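Local coordinates for protein putative isomerase YbhH (PDB 6OTV) that is of unknown function but is probably an isomerase with a fold like that of diaminopimelate epimerase, at residues R15-L20 against M36-S41; L56-A61 against V80-Q85. All blocks are in the same frame, centred on the assembly; numbering follows the deposited sequence. Where two conformers were deposited one is given.

Interaction 1: R15-L20 against M36-S41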
# COMPACT_ATOMS: atom_id res chain seq x y z
N ARG A 15 25.89 6.66 -7.11
CA ARG A 15 26.68 5.97 -6.10
C ARG A 15 26.70 6.81 -4.83
O ARG A 15 26.70 8.04 -4.89
CB ARG A 15 28.11 5.72 -6.60
CG ARG A 15 28.93 4.77 -5.75
CD ARG A 15 30.36 4.76 -6.24
NE ARG A 15 31.06 5.98 -5.84
CZ ARG A 15 32.09 6.50 -6.50
NH1 ARG A 15 32.54 5.92 -7.61
NH2 ARG A 15 32.66 7.61 -6.06
N GLY A 16 26.72 6.14 -3.69
CA GLY A 16 26.80 6.87 -2.43
C GLY A 16 26.72 5.95 -1.24
O GLY A 16 26.79 4.72 -1.36
N ALA A 17 26.57 6.56 -0.07
CA ALA A 17 26.52 5.83 1.18
C ALA A 17 25.11 5.35 1.48
O ALA A 17 24.14 6.09 1.30
CB ALA A 17 27.02 6.68 2.35
N PHE A 18 25.02 4.11 1.95
CA PHE A 18 23.78 3.54 2.47
C PHE A 18 23.96 3.33 3.97
O PHE A 18 24.88 2.62 4.40
CB PHE A 18 23.44 2.24 1.74
CG PHE A 18 22.86 2.45 0.36
CD1 PHE A 18 23.66 2.90 -0.67
CD2 PHE A 18 21.52 2.20 0.11
CE1 PHE A 18 23.13 3.10 -1.94
CE2 PHE A 18 20.99 2.40 -1.15
CZ PHE A 18 21.79 2.85 -2.18
N LEU A 19 23.10 3.97 4.76
CA LEU A 19 23.24 4.04 6.20
C LEU A 19 21.95 3.59 6.87
O LEU A 19 20.86 3.78 6.33
CB LEU A 19 23.59 5.46 6.66
CG LEU A 19 24.81 6.12 6.02
CD1 LEU A 19 24.86 7.60 6.34
CD2 LEU A 19 26.08 5.42 6.48
N LEU A 20 22.09 2.99 8.05
CA LEU A 20 20.95 2.70 8.90
C LEU A 20 20.65 3.91 9.77
O LEU A 20 21.56 4.52 10.34
CB LEU A 20 21.23 1.48 9.78
CG LEU A 20 21.36 0.13 9.09
CD1 LEU A 20 21.88 -0.91 10.07
CD2 LEU A 20 20.03 -0.30 8.51
N MET A 36 27.87 15.30 5.49
CA MET A 36 28.91 16.04 4.79
C MET A 36 30.28 15.43 5.05
O MET A 36 31.10 15.30 4.12
CB MET A 36 28.89 17.51 5.20
CG MET A 36 27.59 18.24 4.90
SD MET A 36 27.59 19.91 5.59
CE MET A 36 25.85 20.32 5.52
N ALA A 37 30.55 15.05 6.30
CA ALA A 37 31.85 14.47 6.63
C ALA A 37 32.04 13.10 5.99
O ALA A 37 33.18 12.72 5.69
CB ALA A 37 32.00 14.36 8.15
N ILE A 38 30.96 12.35 5.77
CA ILE A 38 31.09 11.06 5.11
C ILE A 38 31.50 11.24 3.66
O ILE A 38 32.39 10.54 3.15
CB ILE A 38 29.78 10.25 5.23
CG1 ILE A 38 29.52 9.87 6.69
CG2 ILE A 38 29.85 9.00 4.38
CD1 ILE A 38 28.23 9.10 6.89
N MET A 39 30.88 12.20 2.97
CA MET A 39 31.12 12.40 1.54
C MET A 39 32.34 13.26 1.25
O MET A 39 32.88 13.17 0.14
CB MET A 39 29.90 13.06 0.90
CG MET A 39 28.68 12.20 0.96
SD MET A 39 29.04 10.61 0.20
CE MET A 39 28.11 9.61 1.29
N GLY A 40 32.79 14.07 2.20
CA GLY A 40 33.83 15.03 1.90
C GLY A 40 33.29 16.29 1.25
O GLY A 40 33.96 16.87 0.39
N SER A 41 32.08 16.71 1.62
CA SER A 41 31.48 17.91 1.07
C SER A 41 32.37 19.13 1.31
O SER A 41 32.98 19.28 2.37
CB SER A 41 30.11 18.14 1.70
OG SER A 41 29.52 19.34 1.23
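Met39 lays its terminal methyl against the methyl of Ala17, with Met39 CE and Ala17 CB only 3.3 Å apart, a tight fit. That methyl also comes within 3.7 Å of the backbone, measured from Met39 CE to Ala17 N. The CB of Met39 does not itself face the strand. The chain leaves beside the backbone N, and bends at chi2 (-56°) and at the following bond bring the terminal methyl, not the sulfur, to Ala17; a flexible, unbranched methionine suits the task. Alanine is the matching choice opposite, since its short side chain lets the helix end come close to the sheet. Ile38, one residue earlier, faces the strand directly and uses both of its branches. Its CG2 rests on Ala17 CB at 4.2 Å. The other branch, extended at chi2 (179°), runs out to meet Leu19 tip to tip, Ile38 CD1 lying 3.7 Å from Leu19 CD1. All four side chains are buried and apolar, and no hydrogen bond crosses between 15-20 and 36-41. The helix finishes here: Met36 O accepts from Gly40 N at 2.8 Å and from Ser41 N at 3.0 Å, and Gly40 takes the positive phi (82°) that glycine adopts easily. Along the strand the residues alternate. Ala17 and Leu19 serve helix 28-39, whereas Phe18 and Leu20 touch Met96 and Phe103 of helix 94-106. A strand with helices on both faces is consistent with the diaminopimelate epimerase-like fold, in which beta strands wrap around a central helix.

Interaction 2: L56-A61 against V80-Q85. With PO4 (phosphate ion), chain J.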
# COMPACT_ATOMS: atom_id res chain seq x y z
N LEU A 56 26.34 12.82 -8.98
CA LEU A 56 25.94 11.43 -9.14
C LEU A 56 26.62 10.50 -8.14
O LEU A 56 26.08 9.43 -7.85
CB LEU A 56 26.24 10.97 -10.57
CG LEU A 56 25.39 11.63 -11.66
CD1 LEU A 56 25.76 11.08 -13.03
CD2 LEU A 56 23.91 11.41 -11.38
N THR A 57 27.77 10.90 -7.60
CA THR A 57 28.53 10.06 -6.68
C THR A 57 28.67 10.71 -5.31
O THR A 57 29.64 10.47 -4.59
CB THR A 57 29.91 9.74 -7.26
OG1 THR A 57 30.60 10.97 -7.52
CG2 THR A 57 29.78 8.96 -8.56
N SER A 58 27.70 11.54 -4.93
CA SER A 58 27.71 12.25 -3.66
C SER A 58 26.31 12.22 -3.05
O SER A 58 25.75 13.25 -2.66
CB SER A 58 28.21 13.68 -3.85
OG SER A 58 28.34 14.34 -2.60
N LYS A 59 25.74 11.02 -2.96
CA LYS A 59 24.38 10.83 -2.48
C LYS A 59 24.38 9.95 -1.24
O LYS A 59 25.33 9.21 -0.97
CB LYS A 59 23.50 10.21 -3.58
CG LYS A 59 23.43 11.03 -4.87
CD LYS A 59 22.50 10.36 -5.88
CE LYS A 59 22.43 11.13 -7.19
NZ LYS A 59 21.77 12.45 -7.02
N VAL A 60 23.28 10.03 -0.48
CA VAL A 60 23.11 9.24 0.73
C VAL A 60 21.70 8.66 0.74
O VAL A 60 20.73 9.34 0.38
CB VAL A 60 23.35 10.08 2.01
CG1 VAL A 60 23.13 9.24 3.26
CG2 VAL A 60 24.76 10.67 2.01
N ALA A 61 21.58 7.40 1.17
CA ALA A 61 20.30 6.76 1.42
C ALA A 61 20.28 6.31 2.88
O ALA A 61 21.15 5.54 3.30
CB ALA A 61 20.08 5.57 0.49
N VAL A 80 24.28 15.38 -1.01
CA VAL A 80 25.38 16.05 -0.34
C VAL A 80 26.10 16.90 -1.38
O VAL A 80 26.75 16.36 -2.28
CB VAL A 80 26.33 15.05 0.35
CG1 VAL A 80 27.46 15.79 1.04
CG2 VAL A 80 25.56 14.20 1.34
N ILE A 81 25.97 18.22 -1.25
CA ILE A 81 26.54 19.12 -2.24
C ILE A 81 28.06 19.00 -2.25
O ILE A 81 28.70 18.75 -1.21
CB ILE A 81 26.09 20.57 -1.95
CG1 ILE A 81 24.57 20.62 -1.80
CG2 ILE A 81 26.53 21.51 -3.05
CD1 ILE A 81 23.82 20.11 -3.03
N VAL A 82 28.65 19.15 -3.43
CA VAL A 82 30.08 18.94 -3.60
C VAL A 82 30.88 20.21 -3.32
O VAL A 82 31.79 20.21 -2.48
CB VAL A 82 30.39 18.42 -5.02
CG1 VAL A 82 31.89 18.37 -5.25
CG2 VAL A 82 29.76 17.05 -5.24
N HIS A 83 30.55 21.31 -3.99
CA HIS A 83 31.38 22.51 -3.93
C HIS A 83 31.10 23.38 -2.71
O HIS A 83 31.81 24.37 -2.50
CB HIS A 83 31.21 23.33 -5.21
CG HIS A 83 31.58 22.57 -6.45
ND1 HIS A 83 32.88 22.23 -6.76
CD2 HIS A 83 30.82 22.08 -7.46
CE1 HIS A 83 32.90 21.56 -7.90
NE2 HIS A 83 31.67 21.46 -8.35
N GLU A 84 30.10 23.04 -1.89
CA GLU A 84 29.89 23.71 -0.62
C GLU A 84 29.25 22.74 0.36
O GLU A 84 28.61 21.76 -0.02
CB GLU A 84 29.02 24.97 -0.77
CG GLU A 84 27.68 24.74 -1.44
CD GLU A 84 26.92 26.03 -1.64
OE1 GLU A 84 25.74 26.10 -1.23
OE2 GLU A 84 27.51 26.98 -2.19
N GLN A 85 29.44 23.03 1.65
CA GLN A 85 28.97 22.16 2.73
C GLN A 85 27.47 22.39 2.93
O GLN A 85 27.04 23.20 3.74
CB GLN A 85 29.76 22.42 4.01
CG GLN A 85 31.24 22.06 3.89
CD GLN A 85 31.99 22.25 5.19
OE1 GLN A 85 32.13 23.37 5.68
NE2 GLN A 85 32.48 21.15 5.76
P PO4 J . 27.33 20.40 -6.66
O1 PO4 J . 28.49 21.05 -5.95
O2 PO4 J . 27.79 19.91 -8.02
O3 PO4 J . 26.84 19.23 -5.84
O4 PO4 J . 26.22 21.41 -6.82
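Ser58 OG lies 2.6 Å from Val80 O and also close to Glu46 OE2. With OG anti to the backbone N (chi1 -175°), the hydroxyl swings to segment 80-85 and meets a carbonyl that the Ser58 amide does not reach. A small hydroxyl residue suits this buried spot. The backbone contributes a second link: Val80 N donates to Ser58 O at 3.1 Å. Among the beta-branched residues, Val60 CG2 meets Val80 CG2 at 3.7 Å, the two side chains crossing at a slant, and Val82 CG2 is 4.0 Å from Ser58 CB. Past Val80 the chain turns away and two successive amides hold a phosphate, probably acquired from the crystallisation liquor: Val82 N binds phosphate O3 at 3.0 Å and His83 N binds phosphate O1 at 2.9 Å. Ile81 CG2 packs against the same ion. The contact lies where the antiparallel strands 59-65 and 73-80 run out: Val80 ends its strand and Ser58 precedes its own, so one backbone bond joins them before the chain turns to the phosphate.

Overall arrangement
The centres of the two interactions lie 8 Å apart, on the same side of the chain's centre, and interaction 1 closes before interaction 2 opens. Strand 14-20 leads into helix 28-39, which returns the chain to strand 59-65, parallel to and directly beside strand 14-20; strand 73-80 then adds an antiparallel neighbour. The two contacts touch through Arg15 N and Leu56 O, 2.9 Å apart, and through Ser41 OG and Ile81 O, 2.6 Å apart, both probable hydrogen bonds. Met39 joins them further, since it also packs on Val60 and Val80. One helix end is thereby fixed to three consecutive strands and to the loop following them.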